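Local structure of adenosine kinase, putative (Trypanosoma brucei, 3OTX) at residues 14-18 against 138-143. The protein probably phosphorylates adenosine and related nucleoside analogues to their monophosphates, using ATP and Mg2+ in the purine salvage pathway. The protein carries 1 engineered substitution. Coordinates in Å, arbitrary orientation, origin at the centre of the assembly. Residues are numbered along the deposited sequence.
Sequences CNPLL and ADLGAA. With AP5 (bis(adenosine)-5'-pentaphosphate), chain C.
Two chain segments can meet by apolar packing without a direct hydrogen bond, and residues 14-18 and 138-143 exemplify this. The first segment is extended, with Leu18 in the strand that runs on to residue 23. The second leaves strand 133-141 through a type II' turn, Leu140 to Ala143, closed by Ala143 N to Leu140 O at 2.9 Å; the positive phi of Gly141 (53°) favours glycine there. Backbones come nearest at Asn15 and Ala143, whose CA atoms are 5.0 Å apart; Asn15 CB meets Ala143 CB at 3.6 Å, and Pro16 CD packs on the same methyl at 4.0 Å. A water lies 3.1 Å from both Cys14 O and Ala143 O and can donate to either. In this PfkB-family (ribokinase-like) fold strands 17-23 and 133-141 both belong to the small five-stranded lid sheet, separated there by strand 122-130, so Leu17 reaches across. Its m,t rotamer places CD1 4.0 Å from Ala138 CB and CD2 3.9 Å from Leu140 CD2, the latter side chain also m,t. The contact lines the adenosine site, here filled by one adenine of AP5. Asn15, an observed adenosine-binding residue (chi1 m, chi2 -44°), donates a hydrogen bond from ND2 to AP5 N1B (3.1 Å, N-H...N angle 171°). Around this adenine sit Leu17 CD1, 3.6 Å from AP5 C4B, Ala138 CB, 3.6 Å from AP5 N7B, and Cys14 SG (chi1 t), 3.6 Å from AP5 C2B.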
loop_
_atom_site.group_PDB
_atom_site.type_symbol
_atom_site.label_atom_id
_atom_site.label_comp_id
_atom_site.label_asym_id
_atom_site.label_seq_id
_atom_site.Cartn_x
_atom_site.Cartn_y
_atom_site.Cartn_z
ATOM N N CYS A 14 -2.816 -1.436 -7.596
ATOM C CA CYS A 14 -1.973 -0.286 -7.274
ATOM C C CYS A 14 -1.174 0.054 -8.549
ATOM O O CYS A 14 -1.549 -0.338 -9.681
ATOM C CB CYS A 14 -1.062 -0.657 -6.087
ATOM S SG CYS A 14 -0.146 0.710 -5.335
ATOM N N ASN A 15 -0.106 0.817 -8.356
ATOM C CA ASN A 15 0.779 1.282 -9.433
ATOM C C ASN A 15 2.096 0.554 -9.317
ATOM O O ASN A 15 2.809 0.731 -8.319
ATOM C CB ASN A 15 1.034 2.777 -9.222
ATOM C CG ASN A 15 -0.265 3.578 -9.126
ATOM O OD1 ASN A 15 -1.177 3.359 -9.915
ATOM N ND2 ASN A 15 -0.352 4.535 -8.159
ATOM N N PRO A 16 2.421 -0.311 -10.297
ATOM C CA PRO A 16 3.638 -1.101 -10.143
ATOM C C PRO A 16 4.833 -0.215 -10.526
ATOM O O PRO A 16 4.864 0.343 -11.627
ATOM C CB PRO A 16 3.438 -2.280 -11.117
ATOM C CG PRO A 16 2.393 -1.821 -12.091
ATOM C CD PRO A 16 1.547 -0.797 -11.395
ATOM N N LEU A 17 5.743 -0.001 -9.580
ATOM C CA LEU A 17 6.855 0.922 -9.816
ATOM C C LEU A 17 8.158 0.230 -9.497
ATOM O O LEU A 17 8.206 -0.553 -8.547
ATOM C CB LEU A 17 6.741 2.144 -8.889
ATOM C CG LEU A 17 5.415 2.883 -8.829
ATOM C CD1 LEU A 17 5.496 3.977 -7.742
ATOM C CD2 LEU A 17 5.113 3.504 -10.207
ATOM N N LEU A 18 9.199 0.502 -10.273
ATOM C CA LEU A 18 10.535 0.085 -9.894
ATOM C C LEU A 18 11.153 1.124 -8.956
ATOM O O LEU A 18 11.238 2.323 -9.302
ATOM C CB LEU A 18 11.404 -0.060 -11.151
ATOM C CG LEU A 18 12.714 -0.789 -10.775
ATOM C CD1 LEU A 18 12.575 -2.341 -10.925
ATOM C CD2 LEU A 18 13.961 -0.238 -11.421
ATOM N N ALA A 138 7.412 9.599 -6.880
ATOM C CA ALA A 138 6.859 8.545 -7.761
ATOM C C ALA A 138 6.551 9.108 -9.143
ATOM O O ALA A 138 5.781 10.082 -9.263
ATOM C CB ALA A 138 5.577 7.961 -7.140
ATOM N N ASP A 139 7.148 8.504 -10.178
ATOM C CA ASP A 139 6.868 8.815 -11.577
ATOM C C ASP A 139 6.078 7.657 -12.131
ATOM O O ASP A 139 6.645 6.613 -12.492
ATOM C CB ASP A 139 8.195 9.016 -12.300
ATOM C CG ASP A 139 8.031 9.259 -13.781
ATOM O OD1 ASP A 139 6.886 9.411 -14.246
ATOM O OD2 ASP A 139 9.061 9.310 -14.475
ATOM N N LEU A 140 4.742 7.772 -12.109
ATOM C CA LEU A 140 3.906 6.623 -12.428
ATOM C C LEU A 140 4.110 6.022 -13.823
ATOM O O LEU A 140 3.907 4.821 -13.983
ATOM C CB LEU A 140 2.428 6.917 -12.236
ATOM C CG LEU A 140 1.957 7.257 -10.812
ATOM C CD1 LEU A 140 0.401 7.155 -10.648
ATOM C CD2 LEU A 140 2.641 6.493 -9.743
ATOM N N GLY A 141 4.417 6.859 -14.815
ATOM C CA GLY A 141 4.602 6.344 -16.180
ATOM C C GLY A 141 3.398 5.510 -16.604
ATOM O O GLY A 141 2.234 5.951 -16.486
ATOM N N ALA A 142 3.686 4.293 -17.049
ATOM C CA ALA A 142 2.659 3.379 -17.509
ATOM C C ALA A 142 1.526 3.203 -16.488
ATOM O O ALA A 142 0.375 2.968 -16.874
ATOM C CB ALA A 142 3.293 2.049 -17.839
ATOM N N ALA A 143 1.830 3.279 -15.187
ATOM C CA ALA A 143 0.804 2.993 -14.182
ATOM C C ALA A 143 -0.366 3.972 -14.288
ATOM O O ALA A 143 -1.501 3.633 -13.977
ATOM C CB ALA A 143 1.396 2.970 -12.761
HETATM P PA AP5 C . 4.743 2.561 10.837
HETATM O O1A AP5 C . 6.002 3.396 11.046
HETATM O O2A AP5 C . 3.528 3.077 11.580
HETATM O O3A AP5 C . 4.310 2.435 9.291
HETATM P PB AP5 C . 4.401 3.585 8.162
HETATM O O1B AP5 C . 4.513 4.959 8.746
HETATM O O2B AP5 C . 3.286 3.328 7.209
HETATM O O3B AP5 C . 5.794 3.166 7.514
HETATM P PG AP5 C . 6.851 3.936 6.605
HETATM O O1G AP5 C . 8.174 3.269 6.825
HETATM O O2G AP5 C . 7.004 5.408 6.917
HETATM O O3G AP5 C . 6.304 3.572 5.199
HETATM P PD AP5 C . 6.834 3.984 3.728
HETATM O O1D AP5 C . 8.065 4.871 3.742
HETATM O O2D AP5 C . 5.612 4.462 2.995
HETATM O O3D AP5 C . 7.334 2.554 3.186
HETATM P PE AP5 C . 6.419 1.443 2.455
HETATM O O1E AP5 C . 5.076 1.377 3.125
HETATM O O2E AP5 C . 7.218 0.148 2.332
HETATM O O5F AP5 C . 5.112 1.042 11.196
HETATM C C5F AP5 C . 4.189 -0.015 10.935
HETATM C C4F AP5 C . 4.511 -1.178 11.841
HETATM O O4F AP5 C . 5.887 -1.551 11.689
HETATM C C3F AP5 C . 4.397 -0.876 13.332
HETATM O O3F AP5 C . 3.075 -1.087 13.762
HETATM C C2F AP5 C . 5.414 -1.792 13.950
HETATM O O2F AP5 C . 4.876 -3.084 14.077
HETATM C C1F AP5 C . 6.508 -1.850 12.880
HETATM N N9A AP5 C . 7.590 -0.844 13.079
HETATM C C8A AP5 C . 7.822 0.301 12.311
HETATM N N7A AP5 C . 8.921 0.923 12.820
HETATM C C5A AP5 C . 9.389 0.198 13.864
HETATM C C6A AP5 C . 10.473 0.330 14.703
HETATM N N6A AP5 C . 11.393 1.282 14.524
HETATM N N1A AP5 C . 10.677 -0.618 15.677
HETATM C C2A AP5 C . 9.840 -1.712 15.823
HETATM N N3A AP5 C . 8.766 -1.839 14.969
HETATM C C4A AP5 C . 8.558 -0.924 14.002
HETATM O O5J AP5 C . 6.180 2.068 0.975
HETATM C C5J AP5 C . 7.288 2.301 0.123
HETATM C C4J AP5 C . 6.754 2.069 -1.280
HETATM O O4J AP5 C . 5.877 3.137 -1.673
HETATM C C3J AP5 C . 7.837 2.095 -2.364
HETATM O O3J AP5 C . 8.077 0.746 -2.768
HETATM C C2J AP5 C . 7.252 2.972 -3.483
HETATM O O2J AP5 C . 7.369 2.397 -4.779
HETATM C C1J AP5 C . 5.803 3.077 -3.074
HETATM N N9B AP5 C . 5.121 4.260 -3.619
HETATM C C8B AP5 C . 5.505 5.558 -3.415
HETATM N N7B AP5 C . 4.647 6.339 -4.120
HETATM C C5B AP5 C . 3.733 5.540 -4.755
HETATM C C6B AP5 C . 2.640 5.815 -5.586
HETATM N N6B AP5 C . 2.316 7.046 -6.014
HETATM N N1B AP5 C . 1.965 4.727 -6.068
HETATM C C2B AP5 C . 2.224 3.425 -5.703
HETATM N N3B AP5 C . 3.327 3.153 -4.920
HETATM C C4B AP5 C . 4.035 4.216 -4.432
HETATM O O HOH W 1 -1.376 0.865 -12.586
#